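PDB 4UT1: flagellar hook-associated protein from Burkholderia pseudomallei, which probably serves as a structural component of the bacterial flagellum, forming part of the junction that joins the hook to the filament. Local coordinates for residues A[179-190]-A[203-214]. Sequence-based numbering, arbitrary orientation.
Sequences YTSQIAQLNEQI and LLDQRDLAVSKL. With EDO (1,2-ethanediol), chain E.
Arg207 reaches across from helix 203-214 so that its guanidinium meets Ile190 with a face and Asn187 with an edge. The methyl CD1 of Ile190 sits over the centre of that face, 3.5 Å from Arg207 CZ, while NH1 donates to Asn187 OD1 at 2.8 Å, within both the carbonyl and guanidinium planes, although the two planes stand 74° apart. CG of Arg207 lies anti to the backbone N (chi1 -174°), and a bend at chi3 turns the head toward Asn187. NH1 also bonds Gly227 O, the ring of Tyr229 adds a cation-pi contact, and ND2 of Asn187 is held by Gly242 O and Tyr229 O, so these buried polar groups are tied to strand 228-233 and the turns at Gly227 and Gly242 of the neighbouring antiparallel sheet.

The two segments form an antiparallel helical hairpin, their axes 9.3 Å apart at 157°, within the FlgK helical domain, and part of its packing is knobs-into-holes. Arg207 fills the hole made by Ile183, Leu186, Asn187 and Ile190; conversely, Ile183 inserts among Arg207, Ala210, Val211 and Leu214, with CG1 3.6 Å from Ala210 CB, and its side chain crosses those of Val211 and Leu214 at about a right angle. Leu186 presses CD1 onto the backbone of Arg207, 3.4 Å from its CA. Ile190 and Leu203 slide past each other in opposite directions, CG1 against CB, and Ile190 CD1 touches Leu204 CD2 tightly at 3.5 Å. Lys213 places CB over one face of the Tyr179 ring in a CH-pi contact, 3.7 Å from the centroid, before bends at chi2 and chi3 lead its amine away.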
ATOM      1  N   TYR A 179     -24.888 -22.081 -22.017  1.00 17.47           N
ATOM      2  CA  TYR A 179     -25.215 -21.516 -23.322  1.00 18.28           C
ATOM      3  C   TYR A 179     -24.400 -22.090 -24.480  1.00 19.71           C
ATOM      4  O   TYR A 179     -24.930 -22.288 -25.574  1.00 18.97           O
ATOM      5  CB  TYR A 179     -25.055 -19.999 -23.290  1.00 17.11           C
ATOM      6  CG  TYR A 179     -26.156 -19.334 -22.493  1.00 19.00           C
ATOM      7  CD1 TYR A 179     -27.488 -19.497 -22.853  1.00 23.26           C
ATOM      8  CD2 TYR A 179     -25.869 -18.550 -21.383  1.00 22.30           C
ATOM      9  CE1 TYR A 179     -28.510 -18.900 -22.123  1.00 22.13           C
ATOM     10  CE2 TYR A 179     -26.877 -17.947 -20.653  1.00 20.47           C
ATOM     11  CZ  TYR A 179     -28.192 -18.121 -21.029  1.00 22.45           C
ATOM     12  OH  TYR A 179     -29.189 -17.523 -20.300  1.00 24.55           O
ATOM     13  N   THR A 180     -23.118 -22.350 -24.255  1.00 16.33           N
ATOM     14  CA  THR A 180     -22.299 -22.913 -25.319  1.00 18.95           C
ATOM     15  C   THR A 180     -22.772 -24.325 -25.661  1.00 18.81           C
ATOM     16  O   THR A 180     -22.865 -24.683 -26.833  1.00 18.26           O
ATOM     17  CB  THR A 180     -20.812 -22.920 -24.938  1.00 14.46           C
ATOM     18  OG1 THR A 180     -20.629 -23.659 -23.718  1.00 16.81           O
ATOM     19  CG2 THR A 180     -20.325 -21.484 -24.738  1.00 16.18           C
ATOM     20  N   SER A 181     -23.078 -25.119 -24.638  1.00 17.16           N
ATOM     21  CA  SER A 181     -23.655 -26.436 -24.851  1.00 21.92           C
ATOM     22  C   SER A 181     -24.964 -26.345 -25.641  1.00 19.41           C
ATOM     23  O   SER A 181     -25.211 -27.154 -26.534  1.00 20.45           O
ATOM     24  CB  SER A 181     -23.891 -27.139 -23.514  1.00 19.93           C
ATOM     25  OG  SER A 181     -24.579 -28.358 -23.717  1.00 27.11           O
ATOM     26  N   GLN A 182     -25.794 -25.354 -25.322  1.00 18.16           N
ATOM     27  CA  GLN A 182     -27.069 -25.165 -26.014  1.00 21.35           C
ATOM     28  C   GLN A 182     -26.873 -24.854 -27.485  1.00 20.74           C
ATOM     29  O   GLN A 182     -27.597 -25.363 -28.344  1.00 20.30           O
ATOM     30  CB  GLN A 182     -27.880 -24.033 -25.382  1.00 21.16           C
ATOM     31  CG  GLN A 182     -28.402 -24.307 -24.005  1.00 24.27           C
ATOM     32  CD  GLN A 182     -29.127 -23.093 -23.438  1.00 30.32           C
ATOM     33  OE1 GLN A 182     -29.640 -22.263 -24.189  1.00 32.14           O
ATOM     34  NE2 GLN A 182     -29.152 -22.975 -22.114  1.00 28.77           N
ATOM     35  N   ILE A 183     -25.889 -24.013 -27.767  1.00 17.14           N
ATOM     36  CA  ILE A 183     -25.596 -23.600 -29.128  1.00 17.05           C
ATOM     37  C   ILE A 183     -25.018 -24.767 -29.951  1.00 23.14           C
ATOM     38  O   ILE A 183     -25.377 -24.946 -31.118  1.00 22.12           O
ATOM     39  CB  ILE A 183     -24.630 -22.398 -29.137  1.00 20.74           C
ATOM     40  CG1 ILE A 183     -25.342 -21.154 -28.570  1.00 20.40           C
ATOM     41  CG2 ILE A 183     -24.111 -22.133 -30.545  1.00 22.68           C
ATOM     42  CD1 ILE A 183     -24.400 -20.042 -28.117  1.00 23.80           C
ATOM     43  N   ALA A 184     -24.142 -25.569 -29.347  1.00 19.65           N
ATOM     44  CA  ALA A 184     -23.654 -26.774 -30.035  1.00 18.24           C
ATOM     45  C   ALA A 184     -24.826 -27.719 -30.319  1.00 20.40           C
ATOM     46  O   ALA A 184     -24.922 -28.278 -31.415  1.00 23.05           O
ATOM     47  CB  ALA A 184     -22.592 -27.486 -29.212  1.00 17.08           C
ATOM     48  N   GLN A 185     -25.701 -27.894 -29.328  1.00 18.48           N
ATOM     49  CA  GLN A 185     -26.878 -28.758 -29.474  1.00 21.14           C
ATOM     50  C   GLN A 185     -27.759 -28.270 -30.620  1.00 23.27           C
ATOM     51  O   GLN A 185     -28.272 -29.068 -31.409  1.00 22.93           O
ATOM     52  CB  GLN A 185     -27.688 -28.816 -28.173  1.00 21.46           C
ATOM     53  CG  GLN A 185     -27.127 -29.748 -27.093  1.00 16.88           C
ATOM     54  CD  GLN A 185     -27.910 -29.689 -25.784  1.00 24.10           C
ATOM     55  OE1 GLN A 185     -29.038 -30.169 -25.704  1.00 33.41           O
ATOM     56  NE2 GLN A 185     -27.309 -29.103 -24.755  1.00 25.15           N
ATOM     57  N   LEU A 186     -27.925 -26.954 -30.709  1.00 20.98           N
ATOM     58  CA  LEU A 186     -28.757 -26.340 -31.732  1.00 24.51           C
ATOM     59  C   LEU A 186     -28.129 -26.421 -33.118  1.00 26.42           C
ATOM     60  O   LEU A 186     -28.842 -26.619 -34.102  1.00 25.87           O
ATOM     61  CB  LEU A 186     -29.064 -24.880 -31.357  1.00 23.09           C
ATOM     62  CG  LEU A 186     -30.039 -24.779 -30.180  1.00 20.52           C
ATOM     63  CD1 LEU A 186     -30.146 -23.348 -29.625  1.00 25.52           C
ATOM     64  CD2 LEU A 186     -31.420 -25.284 -30.582  1.00 29.66           C
ATOM     65  N   ASN A 187     -26.804 -26.270 -33.204  1.00 25.52           N
ATOM     66  CA  ASN A 187     -26.099 -26.507 -34.458  1.00 26.94           C
ATOM     67  C   ASN A 187     -26.464 -27.875 -35.047  1.00 26.28           C
ATOM     68  O   ASN A 187     -26.785 -27.985 -36.230  1.00 28.64           O
ATOM     69  CB  ASN A 187     -24.578 -26.408 -34.260  1.00 24.61           C
ATOM     70  CG  ASN A 187     -24.091 -24.966 -34.182  1.00 27.60           C
ATOM     71  OD1 ASN A 187     -24.777 -24.044 -34.625  1.00 28.24           O
ATOM     72  ND2 ASN A 187     -22.896 -24.771 -33.629  1.00 23.19           N
ATOM     73  N   GLU A 188     -26.429 -28.905 -34.202  1.00 27.52           N
ATOM     74  CA  GLU A 188     -26.753 -30.272 -34.612  1.00 25.61           C
ATOM     75  C   GLU A 188     -28.231 -30.429 -34.967  1.00 28.48           C
ATOM     76  O   GLU A 188     -28.574 -31.063 -35.969  1.00 29.05           O
ATOM     77  CB  GLU A 188     -26.376 -31.265 -33.502  1.00 22.79           C
ATOM     78  CG  GLU A 188     -26.759 -32.723 -33.788  1.00 27.05           C
ATOM     79  CD  GLU A 188     -25.876 -33.379 -34.839  1.00 25.34           C
ATOM     80  OE1 GLU A 188     -24.935 -32.723 -35.330  1.00 23.55           O
ATOM     81  OE2 GLU A 188     -26.133 -34.554 -35.174  1.00 27.02           O
ATOM     82  N   GLN A 189     -29.104 -29.854 -34.147  1.00 29.17           N
ATOM     83  CA  GLN A 189     -30.547 -29.947 -34.374  1.00 31.03           C
ATOM     84  C   GLN A 189     -30.970 -29.221 -35.649  1.00 33.81           C
ATOM     85  O   GLN A 189     -31.859 -29.675 -36.373  1.00 31.81           O
ATOM     86  CB  GLN A 189     -31.308 -29.382 -33.173  1.00 27.13           C
ATOM     87  CG  GLN A 189     -31.196 -30.249 -31.931  1.00 31.38           C
ATOM     88  CD  GLN A 189     -31.688 -29.555 -30.675  1.00 35.30           C
ATOM     89  OE1 GLN A 189     -31.709 -28.327 -30.597  1.00 39.12           O
ATOM     90  NE2 GLN A 189     -32.088 -30.342 -29.682  1.00 39.42           N
ATOM     91  N   ILE A 190     -30.333 -28.086 -35.913  1.00 30.07           N
ATOM     92  CA  ILE A 190     -30.631 -27.299 -37.100  1.00 34.31           C
ATOM     93  C   ILE A 190     -30.144 -28.010 -38.364  1.00 35.66           C
ATOM     94  O   ILE A 190     -30.872 -28.089 -39.357  1.00 35.79           O
ATOM     95  CB  ILE A 190     -30.004 -25.891 -36.997  1.00 35.71           C
ATOM     96  CG1 ILE A 190     -30.852 -25.015 -36.066  1.00 36.10           C
ATOM     97  CG2 ILE A 190     -29.887 -25.239 -38.362  1.00 34.76           C
ATOM     98  CD1 ILE A 190     -30.353 -23.599 -35.933  1.00 37.13           C
ATOM     99  N   LEU A 203     -35.750 -22.966 -34.264  1.00 43.55           N
ATOM    100  CA  LEU A 203     -34.444 -23.344 -33.747  1.00 40.88           C
ATOM    101  C   LEU A 203     -33.431 -22.238 -34.022  1.00 42.66           C
ATOM    102  O   LEU A 203     -32.587 -21.933 -33.177  1.00 37.83           O
ATOM    103  CB  LEU A 203     -33.976 -24.663 -34.365  1.00 42.93           C
ATOM    104  CG  LEU A 203     -34.770 -25.915 -33.986  1.00 39.75           C
ATOM    105  CD1 LEU A 203     -34.131 -27.158 -34.594  1.00 34.76           C
ATOM    106  CD2 LEU A 203     -34.890 -26.049 -32.477  1.00 34.91           C
ATOM    107  N   LEU A 204     -33.518 -21.638 -35.206  1.00 40.96           N
ATOM    108  CA  LEU A 204     -32.646 -20.523 -35.556  1.00 40.42           C
ATOM    109  C   LEU A 204     -32.775 -19.394 -34.537  1.00 39.49           C
ATOM    110  O   LEU A 204     -31.789 -18.745 -34.194  1.00 37.40           O
ATOM    111  CB  LEU A 204     -32.961 -20.000 -36.960  1.00 42.66           C
ATOM    112  CG  LEU A 204     -32.626 -20.885 -38.163  1.00 44.58           C
ATOM    113  CD1 LEU A 204     -33.113 -20.229 -39.447  1.00 44.26           C
ATOM    114  CD2 LEU A 204     -31.135 -21.157 -38.244  1.00 44.70           C
ATOM    115  N   ASP A 205     -33.997 -19.172 -34.059  1.00 37.78           N
ATOM    116  CA  ASP A 205     -34.271 -18.139 -33.064  1.00 39.23           C
ATOM    117  C   ASP A 205     -33.716 -18.502 -31.695  1.00 36.88           C
ATOM    118  O   ASP A 205     -33.145 -17.663 -31.007  1.00 29.18           O
ATOM    119  CB  ASP A 205     -35.774 -17.893 -32.948  1.00 36.18           C
ATOM    120  CG  ASP A 205     -36.294 -16.953 -34.011  1.00 36.02           C
ATOM    121  OD1 ASP A 205     -35.598 -16.767 -35.029  1.00 36.48           O
ATOM    122  OD2 ASP A 205     -37.400 -16.398 -33.825  1.00 46.59           O
ATOM    123  N   GLN A 206     -33.917 -19.755 -31.302  1.00 35.44           N
ATOM    124  CA  GLN A 206     -33.441 -20.256 -30.019  1.00 34.21           C
ATOM    125  C   GLN A 206     -31.918 -20.146 -29.926  1.00 36.63           C
ATOM    126  O   GLN A 206     -31.362 -19.837 -28.869  1.00 30.63           O
ATOM    127  CB  GLN A 206     -33.886 -21.705 -29.834  1.00 38.34           C
ATOM    128  CG  GLN A 206     -33.795 -22.231 -28.416  1.00 43.07           C
ATOM    129  CD  GLN A 206     -34.575 -23.526 -28.243  1.00 50.59           C
ATOM    130  OE1 GLN A 206     -35.018 -24.135 -29.224  1.00 42.64           O
ATOM    131  NE2 GLN A 206     -34.756 -23.947 -26.992  1.00 52.14           N
ATOM    132  N   ARG A 207     -31.247 -20.404 -31.042  1.00 33.14           N
ATOM    133  CA  ARG A 207     -29.797 -20.313 -31.091  1.00 31.09           C
ATOM    134  C   ARG A 207     -29.339 -18.857 -30.978  1.00 33.25           C
ATOM    135  O   ARG A 207     -28.404 -18.546 -30.236  1.00 31.21           O
ATOM    136  CB  ARG A 207     -29.268 -20.944 -32.374  1.00 31.56           C
ATOM    137  CG  ARG A 207     -27.750 -21.024 -32.452  1.00 30.22           C
ATOM    138  CD  ARG A 207     -27.298 -21.818 -33.679  1.00 31.19           C
ATOM    139  NE  ARG A 207     -27.782 -21.230 -34.925  1.00 30.55           N
ATOM    140  CZ  ARG A 207     -27.436 -21.651 -36.141  1.00 36.56           C
ATOM    141  NH1 ARG A 207     -26.589 -22.664 -36.287  1.00 32.28           N
ATOM    142  NH2 ARG A 207     -27.933 -21.050 -37.216  1.00 30.97           N
ATOM    143  N   ASP A 208     -30.003 -17.968 -31.713  1.00 34.10           N
ATOM    144  CA  ASP A 208     -29.684 -16.540 -31.660  1.00 37.08           C
ATOM    145  C   ASP A 208     -29.883 -15.949 -30.270  1.00 28.56           C
ATOM    146  O   ASP A 208     -29.086 -15.129 -29.824  1.00 30.28           O
ATOM    147  CB  ASP A 208     -30.532 -15.766 -32.669  1.00 38.59           C
ATOM    148  CG  ASP A 208     -30.027 -15.915 -34.084  1.00 36.81           C
ATOM    149  OD1 ASP A 208     -28.803 -15.813 -34.290  1.00 37.02           O
ATOM    150  OD2 ASP A 208     -30.856 -16.138 -34.989  1.00 43.15           O
ATOM    151  N   LEU A 209     -30.956 -16.353 -29.600  1.00 30.12           N
ATOM    152  CA  LEU A 209     -31.208 -15.901 -28.239  1.00 34.89           C
ATOM    153  C   LEU A 209     -30.120 -16.409 -27.303  1.00 34.25           C
ATOM    154  O   LEU A 209     -29.733 -15.725 -26.353  1.00 29.00           O
ATOM    155  CB  LEU A 209     -32.577 -16.370 -27.754  1.00 36.32           C
ATOM    156  CG  LEU A 209     -32.862 -16.135 -26.269  1.00 39.08           C
ATOM    157  CD1 LEU A 209     -32.664 -14.665 -25.899  1.00 36.49           C
ATOM    158  CD2 LEU A 209     -34.266 -16.599 -25.907  1.00 40.07           C
ATOM    159  N   ALA A 210     -29.628 -17.615 -27.575  1.00 29.58           N
ATOM    160  CA  ALA A 210     -28.552 -18.187 -26.777  1.00 26.80           C
ATOM    161  C   ALA A 210     -27.283 -17.356 -26.941  1.00 23.89           C
ATOM    162  O   ALA A 210     -26.616 -17.034 -25.957  1.00 25.13           O
ATOM    163  CB  ALA A 210     -28.304 -19.643 -27.169  1.00 26.77           C
ATOM    164  N   VAL A 211     -26.956 -17.000 -28.180  1.00 23.15           N
ATOM    165  CA  VAL A 211     -25.779 -16.178 -28.445  1.00 23.94           C
ATOM    166  C   VAL A 211     -25.902 -14.822 -27.755  1.00 23.75           C
ATOM    167  O   VAL A 211     -24.914 -14.275 -27.246  1.00 23.80           O
ATOM    168  CB  VAL A 211     -25.563 -15.955 -29.950  1.00 24.29           C
ATOM    169  CG1 VAL A 211     -24.509 -14.879 -30.182  1.00 24.74           C
ATOM    170  CG2 VAL A 211     -25.164 -17.263 -30.635  1.00 23.89           C
ATOM    171  N   SER A 212     -27.115 -14.280 -27.756  1.00 26.22           N
ATOM    172  CA  SER A 212     -27.383 -13.000 -27.107  1.00 26.92           C
ATOM    173  C   SER A 212     -27.060 -13.105 -25.637  1.00 24.38           C
ATOM    174  O   SER A 212     -26.214 -12.367 -25.121  1.00 21.75           O
ATOM    175  CB  SER A 212     -28.841 -12.575 -27.298  1.00 24.31           C
ATOM    176  OG  SER A 212     -29.168 -11.484 -26.445  1.00 30.81           O
ATOM    177  N   LYS A 213     -27.734 -14.037 -24.974  1.00 22.76           N
ATOM    178  CA  LYS A 213     -27.503 -14.295 -23.563  1.00 26.30           C
ATOM    179  C   LYS A 213     -26.017 -14.502 -23.290  1.00 22.62           C
ATOM    180  O   LYS A 213     -25.471 -13.931 -22.353  1.00 19.04           O
ATOM    181  CB  LYS A 213     -28.309 -15.511 -23.095  1.00 28.68           C
ATOM    182  CG  LYS A 213     -29.822 -15.402 -23.336  1.00 30.11           C
ATOM    183  CD  LYS A 213     -30.413 -14.092 -22.825  1.00 34.91           C
ATOM    184  CE  LYS A 213     -30.457 -14.031 -21.307  1.00 37.92           C
ATOM    185  NZ  LYS A 213     -31.252 -12.859 -20.822  1.00 42.25           N
ATOM    186  N   LEU A 214     -25.360 -15.301 -24.125  1.00 21.53           N
ATOM    187  CA  LEU A 214     -23.928 -15.556 -23.972  1.00 20.83           C
ATOM    188  C   LEU A 214     -23.059 -14.281 -24.022  1.00 20.11           C
ATOM    189  O   LEU A 214     -22.132 -14.117 -23.224  1.00 20.04           O
ATOM    190  CB  LEU A 214     -23.472 -16.554 -25.050  1.00 19.67           C
ATOM    191  CG  LEU A 214     -21.968 -16.839 -25.140  1.00 22.69           C
ATOM    192  CD1 LEU A 214     -21.422 -17.369 -23.817  1.00 16.62           C
ATOM    193  CD2 LEU A 214     -21.689 -17.831 -26.266  1.00 22.62           C
TER
HETATM  194  C1  EDO E1631     -20.500 -27.372 -20.718  1.00 23.46           C
HETATM  195  O1  EDO E1631     -21.898 -27.625 -20.644  1.00 31.26           O
HETATM  196  C2  EDO E1631     -20.001 -27.419 -22.156  1.00 29.22           C
HETATM  197  O2  EDO E1631     -20.151 -26.158 -22.816  1.00 22.11           O